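Local coordinates for protein exotoxin A (Pseudomonas aeruginosa, PDB 1IKP) that transfers ADP-ribose from NAD to elongation factor 2 of host cells, stopping protein synthesis, with other regions thought to bind the cell and aid entry, at residues K83-Y87 / R247-E252; E76-E80 / I135-L141; K109-I113 / L142-A146; R293-Y298 / D324-I329; G39-Y45 / G171-A177. The protein carries 2 engineered substitutions. All coordinates share one frame; numbering follows the deposited sequence.

Contacts 1, 2, 3 and 5 lie in the receptor-binding part of the toxin and form a chain of neighbours. Contacts 1 and 2, with centres about 11 Å apart, share a salt bridge from Arg86 NE to Glu76 OE1 at 2.9 Å. Contact 2 joins contact 3 through Glu136 OE2 and Ser111 OG, 2.6 Å apart, and both use helix 139-145. Leu145 O then lies 3.1 Å from Tyr45 OH, linking contact 3 to contact 5. A bound sodium ion sits close to Gly77 of contact 2. Contact 4 belongs to the helical targeting region, its centre about 24 Å from that of contact 1.

Contact 1: residues K83-Y87 / R247-E252; sequences KPVRY and RLHFPE
The imidazole of His249 presents its edge to residues 83-87, with CD2 3.6 Å from Val85 CA and Pro84 O also close to the ring plane; CD2 comes nearer still to Arg86 N, at 3.0 Å. Pro251 N of its own segment lies over one face. The Tyr87 ring has Leu248 C at its edge, and its CE2 passes Arg247 CG at 4.0 Å. Ring and Arg247 guanidinium are turned 83° from each other, so they do not stack; the guanidinium is drawn off to Asp366 and Asp387. Pro84 CG lies 3.4 Å above one face of the Arg86 guanidinium, toward its rim, while NE bridges to Glu76. Tyr87 OH accepts a hydrogen bond from His249 N at 2.9 Å, fairly straight at 160°, and also bonds Thr134 O, so the phenol is gripped twice. The segments run nearly antiparallel but do not pair as strands. Strand 85-90, outermost in the six-stranded antiparallel sheet, meets the end of strand 245-248 of the large mixed sheet and the loop after it, tying together the two sheets of this concanavalin-like sandwich. A chi1 of 166° swings the His249 ring away from its own backbone N and across to residues 83-87, while ND1 is held by Asp366. Beyond it Pro251 wedges against Lys83, CB to CB only 3.2 Å, tighter than ordinary van der Waals packing. The adjacent CG reaches Val85 CG2 at 3.9 Å. At the exposed end Lys83 CD and Glu252 CG meet at 3.8 Å, the two chains crossing at about a right angle with their charged ends too far apart for a salt bridge.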
# COMPACT_ATOMS: atom_id res chain seq x y z
N LYS A 83 -2.41 22.84 -9.20
CA LYS A 83 -1.49 22.18 -8.30
C LYS A 83 -0.71 21.03 -8.95
O LYS A 83 -1.12 19.87 -8.94
CB LYS A 83 -2.27 21.79 -7.03
CG LYS A 83 -3.33 22.80 -6.64
CD LYS A 83 -3.50 22.92 -5.13
CE LYS A 83 -4.42 24.07 -4.72
NZ LYS A 83 -4.45 24.24 -3.24
N PRO A 84 0.44 21.42 -9.53
CA PRO A 84 1.28 20.42 -10.20
C PRO A 84 1.59 19.22 -9.30
O PRO A 84 1.75 19.42 -8.10
CB PRO A 84 2.55 21.20 -10.55
CG PRO A 84 2.14 22.62 -10.50
CD PRO A 84 1.22 22.74 -9.33
N VAL A 85 1.63 18.08 -9.84
CA VAL A 85 2.12 16.95 -9.03
C VAL A 85 3.64 17.12 -9.03
O VAL A 85 4.24 17.34 -10.09
CB VAL A 85 1.72 15.61 -9.65
CG1 VAL A 85 2.15 14.49 -8.72
CG2 VAL A 85 0.19 15.55 -9.85
N ARG A 86 4.26 17.06 -7.85
CA ARG A 86 5.70 17.30 -7.74
C ARG A 86 6.41 16.30 -6.85
O ARG A 86 5.93 15.97 -5.77
CB ARG A 86 5.95 18.70 -7.15
CG ARG A 86 5.49 19.86 -8.01
CD ARG A 86 6.18 21.14 -7.53
NE ARG A 86 6.05 22.23 -8.50
CZ ARG A 86 5.17 23.22 -8.41
NH1 ARG A 86 4.32 23.28 -7.39
NH2 ARG A 86 5.14 24.15 -9.35
N TYR A 87 7.59 15.88 -7.28
CA TYR A 87 8.44 14.96 -6.53
C TYR A 87 9.90 15.36 -6.71
O TYR A 87 10.25 16.08 -7.65
CB TYR A 87 8.32 13.51 -7.04
CG TYR A 87 6.94 12.94 -7.02
CD1 TYR A 87 6.20 12.80 -8.19
CD2 TYR A 87 6.36 12.53 -5.81
CE1 TYR A 87 4.91 12.27 -8.16
CE2 TYR A 87 5.08 11.99 -5.77
CZ TYR A 87 4.37 11.88 -6.94
OH TYR A 87 3.07 11.38 -6.91
N ARG A 247 5.62 6.62 -4.17
CA ARG A 247 5.36 7.91 -3.51
C ARG A 247 4.27 8.59 -4.31
O ARG A 247 4.28 8.59 -5.56
CB ARG A 247 6.62 8.78 -3.42
CG ARG A 247 6.40 10.05 -2.58
CD ARG A 247 7.71 10.57 -1.96
NE ARG A 247 7.50 11.74 -1.12
CZ ARG A 247 8.17 12.02 -0.01
NH1 ARG A 247 9.12 11.22 0.47
NH2 ARG A 247 7.89 13.14 0.64
N LEU A 248 3.27 9.12 -3.59
CA LEU A 248 2.14 9.80 -4.21
C LEU A 248 1.93 11.13 -3.51
O LEU A 248 1.74 11.20 -2.30
CB LEU A 248 0.86 8.95 -4.06
CG LEU A 248 -0.41 9.56 -4.67
CD1 LEU A 248 -0.24 9.84 -6.14
CD2 LEU A 248 -1.58 8.60 -4.43
N HIS A 249 2.01 12.19 -4.30
CA HIS A 249 1.83 13.56 -3.84
C HIS A 249 0.38 13.95 -4.10
O HIS A 249 -0.14 13.65 -5.17
CB HIS A 249 2.81 14.46 -4.61
CG HIS A 249 2.54 15.92 -4.49
ND1 HIS A 249 2.41 16.58 -3.28
CD2 HIS A 249 2.44 16.87 -5.45
CE1 HIS A 249 2.25 17.87 -3.51
NE2 HIS A 249 2.26 18.07 -4.82
N PHE A 250 -0.25 14.59 -3.11
CA PHE A 250 -1.64 15.08 -3.20
C PHE A 250 -1.56 16.61 -3.30
O PHE A 250 -1.51 17.30 -2.30
CB PHE A 250 -2.40 14.67 -1.93
CG PHE A 250 -2.75 13.20 -1.87
CD1 PHE A 250 -4.07 12.79 -2.06
CD2 PHE A 250 -1.77 12.24 -1.62
CE1 PHE A 250 -4.41 11.44 -2.00
CE2 PHE A 250 -2.10 10.88 -1.57
CZ PHE A 250 -3.43 10.48 -1.76
N PRO A 251 -1.56 17.15 -4.53
CA PRO A 251 -1.47 18.60 -4.70
C PRO A 251 -2.53 19.44 -3.99
O PRO A 251 -2.24 20.56 -3.58
CB PRO A 251 -1.51 18.78 -6.22
CG PRO A 251 -1.02 17.50 -6.73
CD PRO A 251 -1.64 16.48 -5.83
N GLU A 252 -3.73 18.89 -3.85
CA GLU A 252 -4.82 19.60 -3.17
C GLU A 252 -5.00 19.10 -1.74
O GLU A 252 -6.00 19.41 -1.08
CB GLU A 252 -6.12 19.44 -3.95
CG GLU A 252 -6.18 20.29 -5.21
CD GLU A 252 -7.40 20.01 -6.06
OE1 GLU A 252 -8.53 20.09 -5.53
OE2 GLU A 252 -7.24 19.71 -7.26

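Contact 2: residues E76-E80 / I135-L141; sequences EGGVE and IEMGDEL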
# COMPACT_ATOMS: atom_id res chain seq x y z
N GLU A 76 7.82 16.92 -12.22
CA GLU A 76 6.57 17.61 -11.99
C GLU A 76 5.72 17.48 -13.22
O GLU A 76 6.22 17.35 -14.33
CB GLU A 76 6.78 19.05 -11.59
CG GLU A 76 7.14 19.98 -12.67
CD GLU A 76 6.82 21.41 -12.24
OE1 GLU A 76 7.19 21.79 -11.11
OE2 GLU A 76 6.18 22.13 -13.03
N GLY A 77 4.41 17.45 -13.03
CA GLY A 77 3.56 17.34 -14.19
C GLY A 77 2.12 17.10 -13.80
O GLY A 77 1.72 17.30 -12.65
N GLY A 78 1.37 16.65 -14.79
CA GLY A 78 -0.04 16.40 -14.56
C GLY A 78 -0.91 17.23 -15.48
O GLY A 78 -0.44 18.09 -16.22
N VAL A 79 -2.20 16.95 -15.44
CA VAL A 79 -3.18 17.66 -16.25
C VAL A 79 -3.85 18.83 -15.54
O VAL A 79 -4.26 19.79 -16.19
CB VAL A 79 -4.24 16.67 -16.75
CG1 VAL A 79 -5.11 16.20 -15.59
CG2 VAL A 79 -5.09 17.31 -17.86
N GLU A 80 -3.95 18.77 -14.22
CA GLU A 80 -4.61 19.81 -13.45
C GLU A 80 -3.76 21.06 -13.40
O GLU A 80 -2.59 21.02 -13.03
CB GLU A 80 -4.90 19.30 -12.03
CG GLU A 80 -6.31 19.57 -11.56
CD GLU A 80 -7.30 18.58 -12.15
OE1 GLU A 80 -8.52 18.87 -12.13
OE2 GLU A 80 -6.86 17.51 -12.62
N ILE A 135 1.90 10.19 -11.44
CA ILE A 135 1.44 11.51 -11.91
C ILE A 135 0.12 11.41 -12.66
O ILE A 135 0.04 10.77 -13.71
CB ILE A 135 2.51 12.18 -12.80
CG1 ILE A 135 3.79 12.37 -11.98
CG2 ILE A 135 2.00 13.54 -13.30
CD1 ILE A 135 4.97 12.97 -12.75
N GLU A 136 -0.91 12.05 -12.10
CA GLU A 136 -2.25 12.04 -12.66
C GLU A 136 -2.36 12.78 -13.99
O GLU A 136 -2.03 13.96 -14.06
CB GLU A 136 -3.21 12.66 -11.65
CG GLU A 136 -4.66 12.58 -12.06
CD GLU A 136 -5.14 11.15 -12.31
OE1 GLU A 136 -4.54 10.22 -11.74
OE2 GLU A 136 -6.12 10.95 -13.05
N MET A 137 -2.89 12.11 -15.01
CA MET A 137 -3.01 12.71 -16.33
C MET A 137 -4.42 12.85 -16.87
O MET A 137 -4.70 13.74 -17.68
CB MET A 137 -2.18 11.92 -17.36
CG MET A 137 -0.68 11.91 -17.03
SD MET A 137 0.08 13.55 -17.22
CE MET A 137 -1.25 14.68 -16.99
N GLY A 138 -5.33 12.01 -16.40
CA GLY A 138 -6.65 12.04 -17.00
C GLY A 138 -6.59 11.17 -18.25
O GLY A 138 -5.53 10.99 -18.89
N ASP A 139 -7.73 10.62 -18.63
CA ASP A 139 -7.81 9.73 -19.77
C ASP A 139 -7.34 10.27 -21.10
O ASP A 139 -6.62 9.60 -21.84
CB ASP A 139 -9.26 9.25 -19.94
CG ASP A 139 -9.43 7.77 -19.69
OD1 ASP A 139 -8.63 6.97 -20.23
OD2 ASP A 139 -10.38 7.39 -18.97
N GLU A 140 -7.76 11.48 -21.45
CA GLU A 140 -7.41 12.02 -22.75
C GLU A 140 -5.93 12.34 -22.90
O GLU A 140 -5.33 12.06 -23.94
CB GLU A 140 -8.28 13.24 -23.04
CG GLU A 140 -8.22 13.69 -24.48
CD GLU A 140 -8.58 12.61 -25.49
OE1 GLU A 140 -9.57 11.89 -25.27
OE2 GLU A 140 -7.86 12.49 -26.51
N LEU A 141 -5.33 12.92 -21.87
CA LEU A 141 -3.90 13.20 -21.95
C LEU A 141 -3.11 11.89 -22.00
O LEU A 141 -2.09 11.83 -22.66
CB LEU A 141 -3.46 14.09 -20.80
CG LEU A 141 -1.97 14.50 -20.70
CD1 LEU A 141 -1.41 14.99 -22.03
CD2 LEU A 141 -1.89 15.60 -19.65
O HOH W 1 -2.91 16.28 -12.48
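Two consecutive glycines let a backbone turn slide close past the end of a strand: Gly77 and Gly78 have phi values of 171° and 120°, which suit a residue without a side chain. Ile135 CG2 can therefore lie against bare peptide, 3.5 Å from Gly78 N. The turn follows strand 72-77 of the six-stranded antiparallel sheet, and the strand it passes, 126-136, belongs to the large mixed sheet. Glu136 O gathers two hydrogen-bond donors and a C-H group. Val79 N gives it a long, bent bond of 3.3 Å (143° at the hydrogen) in the carbonyl plane, a water donates at 2.9 Å, and Gly78 CA makes a C-H...O contact at 3.2 Å. That water accepts from Glu80 N, carrying the link one residue further. Val79 points at the other segment and sets CB 3.1 Å from Met137 O. The same CB meets Leu141 CD2 at 3.9 Å; Leu141 lies in the first turn of helix 139-145, for which Gly138 is the N-cap residue. The modelled place of the Met137 methyl is doubtful. Glu136 OE2 bonds Ser111 OG and His275 N, and Glu80 OE2 bonds His275 ND1. The Glu136 carbonyl, bonded by Val79 N and the water, is thus satisfied beside an apolar patch.

Contact 3: residues K109-I113 / L142-A146; sequences KPSNI and LAKLA
Leu142 holds CG anti to its carbonyl carbon (chi1 -82°), which sends its forked end toward residues 109-113, and Ile113 turns CG1 into the place between its backbone N and carbonyl carbon (chi1 65°), so that CG2 faces the helix. The two branches of the leucine then divide the work. CD2 meets Ile113 CG2 at 3.5 Å, closer than carbons normally pack. CD1 presses on the bend of the backbone, 3.2 Å from Pro110 O and 3.6 Å from Ser111 CA. The stem of Lys109 also reaches this branch, running past the leucine in the opposite direction, with its CE 4.0 Å from Leu142 CD1. This packing lays helix 139-145 over the start of strand 112-120 in the large sheet of the binding region; the helix follows closely on strand 126-136, the neighbour of that strand, so it folds back over the two strands. Pro104 of strand 97-106 also touches Leu142. Lys109 bends at its last torsion and brings NZ to Asp139, near the start of the same helix, and to Gly106 O, adding charge pairing beside an otherwise apolar contact. One turn on, Leu145 CD1 reaches Ile113 CG2 at 4.2 Å.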
# COMPACT_ATOMS: atom_id res chain seq x y z
N LYS A 109 -8.31 1.57 -17.99
CA LYS A 109 -7.00 1.87 -17.46
C LYS A 109 -6.96 2.94 -16.39
O LYS A 109 -7.87 3.78 -16.28
CB LYS A 109 -6.11 2.34 -18.60
CG LYS A 109 -6.58 3.65 -19.24
CD LYS A 109 -5.57 4.14 -20.27
CE LYS A 109 -6.10 5.30 -21.09
NZ LYS A 109 -7.25 4.86 -21.93
N PRO A 110 -5.92 2.90 -15.55
CA PRO A 110 -5.72 3.88 -14.49
C PRO A 110 -5.49 5.18 -15.28
O PRO A 110 -5.06 5.13 -16.43
CB PRO A 110 -4.42 3.40 -13.84
CG PRO A 110 -4.47 1.92 -14.02
CD PRO A 110 -4.98 1.76 -15.42
N SER A 111 -5.77 6.32 -14.68
CA SER A 111 -5.60 7.60 -15.38
C SER A 111 -4.31 8.34 -15.02
O SER A 111 -4.25 9.56 -15.07
CB SER A 111 -6.82 8.50 -15.11
OG SER A 111 -7.10 8.67 -13.74
N ASN A 112 -3.26 7.59 -14.70
CA ASN A 112 -1.99 8.18 -14.33
C ASN A 112 -0.85 7.45 -15.01
O ASN A 112 -1.03 6.38 -15.61
CB ASN A 112 -1.80 8.11 -12.80
CG ASN A 112 -1.86 6.69 -12.25
OD1 ASN A 112 -0.93 5.89 -12.43
ND2 ASN A 112 -2.96 6.36 -11.57
N ILE A 113 0.32 8.07 -14.94
CA ILE A 113 1.55 7.42 -15.42
C ILE A 113 2.44 7.16 -14.20
O ILE A 113 2.25 7.75 -13.12
CB ILE A 113 2.38 8.28 -16.42
CG1 ILE A 113 2.93 9.54 -15.75
CG2 ILE A 113 1.60 8.52 -17.65
CD1 ILE A 113 3.97 10.25 -16.63
N LEU A 142 -3.57 10.84 -21.32
CA LEU A 142 -2.85 9.56 -21.40
C LEU A 142 -2.86 9.06 -22.84
O LEU A 142 -1.87 8.51 -23.34
CB LEU A 142 -3.51 8.50 -20.54
CG LEU A 142 -3.20 8.48 -19.06
CD1 LEU A 142 -3.82 7.23 -18.48
CD2 LEU A 142 -1.68 8.48 -18.81
N ALA A 143 -4.01 9.20 -23.50
CA ALA A 143 -4.12 8.76 -24.88
C ALA A 143 -3.10 9.53 -25.72
O ALA A 143 -2.46 8.96 -26.61
CB ALA A 143 -5.54 9.01 -25.39
N LYS A 144 -2.94 10.82 -25.45
CA LYS A 144 -1.99 11.62 -26.21
C LYS A 144 -0.56 11.19 -25.93
O LYS A 144 0.27 11.12 -26.83
CB LYS A 144 -2.15 13.10 -25.88
CG LYS A 144 -1.30 14.00 -26.76
CD LYS A 144 -1.50 15.47 -26.43
CE LYS A 144 -0.86 16.35 -27.50
NZ LYS A 144 0.60 16.05 -27.68
N LEU A 145 -0.26 10.90 -24.67
CA LEU A 145 1.09 10.47 -24.31
C LEU A 145 1.44 9.12 -24.95
O LEU A 145 2.61 8.85 -25.20
CB LEU A 145 1.24 10.38 -22.79
CG LEU A 145 1.14 11.73 -22.08
CD1 LEU A 145 1.13 11.51 -20.60
CD2 LEU A 145 2.32 12.62 -22.47
N ALA A 146 0.42 8.30 -25.22
CA ALA A 146 0.63 6.97 -25.81
C ALA A 146 0.58 6.95 -27.33
O ALA A 146 0.65 5.86 -27.94
CB ALA A 146 -0.41 5.99 -25.27

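Contact 4: residues R293-Y298 / D324-I329; sequences RLVALY and DLGEAI
Helix segments 293-298 and 324-329 pack in roughly antiparallel fashion, with 147° between their directions and axes 9.2 Å apart at closest approach. The backbones come nearest at Leu297 and Leu325, whose CA atoms are 5.5 Å apart, and again one turn away at Leu294 and Ala328. No hydrogen bond crosses the gap; the helices meet through apolar side chains. Leu325 reaches between Leu294, Leu297 and Tyr298. Its CD1 lies 3.6 Å from Leu294 CD1, the two leucines crossing at about a right angle, and its CD2 is 3.9 Å from Tyr298 CD2. Leu294 and Leu325 both hold CG anti to the backbone N, which brings their ends toward the other helix though their CB atoms do not point at it. Ala328 offers a small surface: its CB receives Leu294 CD1 and Leu297 CD1, each at 3.8 Å. Leu297 points toward the other helix and also sets CD2 3.6 Å from Asp324 CB, so the aspartate contributes its aliphatic part while its carboxylate takes no part in the apolar packing. Leu294 CD1 completes the seam against Ile329 CG1. Arg293 was modelled in two conformers; in the one given Leu297 CD1 lies over the centre of one guanidinium face, a doubtful contact. The pair belongs to the α-helical bundle of the targeting region, generally linked to membrane translocation of the toxin. Helix 333-351 closes over Leu294 and Tyr298 through Leu340, and helix 308-317 packs on Tyr298 and Ile329. Val295, on the back of helix 282-300, turns to helix 255-265, and Tyr298 also stacks on Trp305 and bonds Ser304 O.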
# COMPACT_ATOMS: atom_id res chain seq x y z
N ARG A 293 -14.59 11.34 3.09
CA ARG A 293 -15.30 12.52 3.57
C ARG A 293 -15.29 12.63 5.09
O ARG A 293 -15.12 13.72 5.64
CB ARG A 293 -16.74 12.50 3.06
CG ARG A 293 -17.66 13.55 3.67
CD ARG A 293 -18.94 13.68 2.86
NE ARG A 293 -19.94 14.48 3.55
CZ ARG A 293 -20.62 14.07 4.62
NH1 ARG A 293 -20.40 12.86 5.12
NH2 ARG A 293 -21.51 14.86 5.19
N LEU A 294 -15.44 11.50 5.76
CA LEU A 294 -15.45 11.49 7.22
C LEU A 294 -14.13 11.98 7.79
O LEU A 294 -14.11 12.81 8.69
CB LEU A 294 -15.75 10.09 7.72
CG LEU A 294 -15.70 9.93 9.23
CD1 LEU A 294 -16.77 10.81 9.91
CD2 LEU A 294 -15.95 8.47 9.54
N VAL A 295 -13.02 11.46 7.27
CA VAL A 295 -11.73 11.90 7.77
C VAL A 295 -11.53 13.38 7.46
O VAL A 295 -11.00 14.10 8.29
CB VAL A 295 -10.58 11.06 7.13
CG1 VAL A 295 -9.22 11.59 7.57
CG2 VAL A 295 -10.72 9.60 7.56
N ALA A 296 -11.97 13.82 6.29
CA ALA A 296 -11.83 15.23 5.91
C ALA A 296 -12.62 16.10 6.89
O ALA A 296 -12.10 17.11 7.39
CB ALA A 296 -12.35 15.46 4.51
N LEU A 297 -13.85 15.71 7.17
CA LEU A 297 -14.70 16.45 8.10
C LEU A 297 -14.03 16.55 9.47
O LEU A 297 -14.04 17.61 10.10
CB LEU A 297 -16.07 15.78 8.24
CG LEU A 297 -17.08 15.97 7.10
CD1 LEU A 297 -18.27 15.06 7.31
CD2 LEU A 297 -17.53 17.44 7.06
N TYR A 298 -13.44 15.46 9.93
CA TYR A 298 -12.79 15.46 11.23
C TYR A 298 -11.64 16.46 11.24
O TYR A 298 -11.45 17.24 12.19
CB TYR A 298 -12.28 14.04 11.57
CG TYR A 298 -11.87 13.88 13.03
CD1 TYR A 298 -10.64 14.32 13.49
CD2 TYR A 298 -12.74 13.28 13.96
CE1 TYR A 298 -10.26 14.17 14.81
CE2 TYR A 298 -12.37 13.13 15.28
CZ TYR A 298 -11.14 13.56 15.72
OH TYR A 298 -10.77 13.38 17.02
N ASP A 324 -21.89 18.44 10.58
CA ASP A 324 -21.58 17.55 9.47
C ASP A 324 -20.84 16.31 9.95
O ASP A 324 -21.23 15.19 9.62
CB ASP A 324 -20.73 18.29 8.43
CG ASP A 324 -21.47 19.46 7.81
OD1 ASP A 324 -20.86 20.19 7.00
OD2 ASP A 324 -22.66 19.64 8.13
N LEU A 325 -19.79 16.51 10.74
CA LEU A 325 -19.01 15.40 11.27
C LEU A 325 -19.85 14.51 12.16
O LEU A 325 -19.78 13.28 12.08
CB LEU A 325 -17.81 15.92 12.06
CG LEU A 325 -17.04 14.81 12.79
CD1 LEU A 325 -16.45 13.83 11.76
CD2 LEU A 325 -15.95 15.41 13.65
N GLY A 326 -20.67 15.13 13.01
CA GLY A 326 -21.51 14.35 13.90
C GLY A 326 -22.52 13.52 13.13
O GLY A 326 -22.77 12.37 13.46
N GLU A 327 -23.09 14.10 12.08
CA GLU A 327 -24.08 13.40 11.28
C GLU A 327 -23.41 12.28 10.48
O GLU A 327 -23.97 11.20 10.32
CB GLU A 327 -24.77 14.38 10.32
CG GLU A 327 -26.04 13.85 9.71
CD GLU A 327 -27.05 13.42 10.77
OE1 GLU A 327 -27.21 14.16 11.76
OE2 GLU A 327 -27.67 12.35 10.60
N ALA A 328 -22.20 12.55 9.98
CA ALA A 328 -21.47 11.56 9.21
C ALA A 328 -21.22 10.33 10.08
O ALA A 328 -21.38 9.20 9.63
CB ALA A 328 -20.14 12.14 8.74
N ILE A 329 -20.85 10.58 11.33
CA ILE A 329 -20.58 9.52 12.31
C ILE A 329 -21.85 8.73 12.62
O ILE A 329 -21.85 7.50 12.56
CB ILE A 329 -20.00 10.10 13.62
CG1 ILE A 329 -18.58 10.64 13.35
CG2 ILE A 329 -20.00 9.06 14.72
CD1 ILE A 329 -17.98 11.39 14.49

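Contact 5: residues G39-Y45 / G171-A177; sequences GQGVLHY and GVSVVMA
Five backbone hydrogen bonds join residues 40-45 to 172-177. His44 and Ser173 form a hydrogen-bonded pair, with His44 N to Ser173 O at 2.8 Å and the return bond from Ser173 N to His44 O. Val42 and Val175 repeat the arrangement, Val42 N reaching Val175 O at 2.9 Å. Ala177 N closes the end on Gln40 O, almost linear at 176°. Two waters add to the seam: one accepts from Gln40 N and donates to Ala177 O, and the other donates to Val42 O and lies 2.9 Å from Ser173 OG. In the non-hydrogen-bonded pairs between, C-H...O contacts such as Val174 CA to Val42 O fill in. Gly41, paired with Met176, has no side chain, so the bent methionine chain passes close to its bare backbone, SD 4.0 Å from Gly41 CA. On the sheet face of Leu43 and Tyr45, Val172 CG2 makes a CH-pi contact, 3.7 Å from the centroid of the Tyr45 ring and 12° off its normal. On the same face Leu43 brings CD2 to Val174 CB at 3.8 Å. The other face carries His44, held by Asn100 at NE2, and Val42, whose CB meets Val175 CG1. Trp101 stacks on Tyr45, Leu228 packs on Val172 and Val174, and strand 97-106 extends the sheet beyond strand 40-49. This is regular antiparallel pairing inside the large sheet of the binding region, consistent with its concanavalin-like β-sandwich.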
# COMPACT_ATOMS: atom_id res chain seq x y z
N GLY A 39 -7.77 -4.75 -25.23
CA GLY A 39 -7.24 -5.48 -24.09
C GLY A 39 -6.63 -4.48 -23.12
O GLY A 39 -7.12 -3.36 -22.99
N GLN A 40 -5.56 -4.87 -22.44
CA GLN A 40 -4.90 -3.96 -21.52
C GLN A 40 -3.41 -4.15 -21.66
O GLN A 40 -2.93 -5.25 -21.92
CB GLN A 40 -5.34 -4.19 -20.07
CG GLN A 40 -5.18 -5.60 -19.56
CD GLN A 40 -5.69 -5.77 -18.13
OE1 GLN A 40 -6.22 -6.82 -17.78
NE2 GLN A 40 -5.52 -4.74 -17.31
N GLY A 41 -2.67 -3.07 -21.49
CA GLY A 41 -1.23 -3.18 -21.61
C GLY A 41 -0.55 -2.01 -20.95
O GLY A 41 -1.21 -1.11 -20.44
N VAL A 42 0.78 -2.04 -20.99
CA VAL A 42 1.63 -0.99 -20.44
C VAL A 42 2.74 -0.65 -21.44
O VAL A 42 3.47 -1.55 -21.90
CB VAL A 42 2.29 -1.42 -19.13
CG1 VAL A 42 3.24 -0.31 -18.64
CG2 VAL A 42 1.24 -1.70 -18.06
N LEU A 43 2.85 0.62 -21.78
CA LEU A 43 3.92 1.12 -22.64
C LEU A 43 5.03 1.53 -21.68
O LEU A 43 4.78 2.30 -20.75
CB LEU A 43 3.47 2.35 -23.43
CG LEU A 43 2.50 2.04 -24.57
CD1 LEU A 43 1.81 3.31 -25.02
CD2 LEU A 43 3.30 1.41 -25.72
N HIS A 44 6.23 1.01 -21.89
CA HIS A 44 7.37 1.36 -21.06
C HIS A 44 8.36 2.17 -21.91
O HIS A 44 8.97 1.64 -22.86
CB HIS A 44 8.04 0.08 -20.54
CG HIS A 44 9.26 0.32 -19.70
ND1 HIS A 44 10.01 -0.71 -19.16
CD2 HIS A 44 9.84 1.46 -19.26
CE1 HIS A 44 10.98 -0.22 -18.43
NE2 HIS A 44 10.90 1.10 -18.47
N TYR A 45 8.45 3.45 -21.59
CA TYR A 45 9.35 4.39 -22.26
C TYR A 45 10.62 4.51 -21.44
O TYR A 45 10.56 4.68 -20.23
CB TYR A 45 8.72 5.79 -22.35
CG TYR A 45 7.53 5.90 -23.26
CD1 TYR A 45 7.67 6.37 -24.57
CD2 TYR A 45 6.25 5.53 -22.82
CE1 TYR A 45 6.57 6.48 -25.42
CE2 TYR A 45 5.15 5.64 -23.67
CZ TYR A 45 5.31 6.11 -24.96
OH TYR A 45 4.23 6.22 -25.82
N GLY A 171 14.13 4.03 -26.22
CA GLY A 171 13.19 3.12 -26.84
C GLY A 171 11.88 3.03 -26.09
O GLY A 171 11.71 3.62 -25.01
N VAL A 172 10.95 2.28 -26.67
CA VAL A 172 9.64 2.07 -26.07
C VAL A 172 9.18 0.66 -26.37
O VAL A 172 9.33 0.16 -27.50
CB VAL A 172 8.61 3.13 -26.57
CG1 VAL A 172 8.47 3.10 -28.09
CG2 VAL A 172 7.27 2.90 -25.89
N SER A 173 8.63 0.01 -25.36
CA SER A 173 8.12 -1.35 -25.48
C SER A 173 6.70 -1.37 -24.98
O SER A 173 6.24 -0.44 -24.34
CB SER A 173 8.97 -2.31 -24.65
OG SER A 173 8.92 -2.00 -23.26
N VAL A 174 5.99 -2.43 -25.32
CA VAL A 174 4.63 -2.60 -24.85
C VAL A 174 4.47 -4.01 -24.36
O VAL A 174 5.03 -4.95 -24.93
CB VAL A 174 3.58 -2.34 -25.93
CG1 VAL A 174 3.72 -3.37 -27.06
CG2 VAL A 174 2.17 -2.39 -25.32
N VAL A 175 3.75 -4.16 -23.26
CA VAL A 175 3.45 -5.47 -22.71
C VAL A 175 1.94 -5.57 -22.67
O VAL A 175 1.25 -4.69 -22.14
CB VAL A 175 4.07 -5.70 -21.32
CG1 VAL A 175 3.60 -4.64 -20.34
CG2 VAL A 175 3.67 -7.07 -20.80
N MET A 176 1.41 -6.62 -23.29
CA MET A 176 -0.02 -6.82 -23.36
C MET A 176 -0.40 -8.00 -22.49
O MET A 176 0.25 -9.05 -22.51
CB MET A 176 -0.45 -7.10 -24.81
CG MET A 176 -0.25 -5.97 -25.78
SD MET A 176 -1.18 -4.48 -25.37
CE MET A 176 -2.88 -5.14 -25.44
N ALA A 177 -1.46 -7.82 -21.72
CA ALA A 177 -1.91 -8.89 -20.85
C ALA A 177 -2.66 -9.90 -21.69
O ALA A 177 -3.04 -9.61 -22.82
CB ALA A 177 -2.84 -8.34 -19.76
O HOH W 2 -4.72 -7.67 -23.48
O HOH W 3 6.45 -2.66 -21.90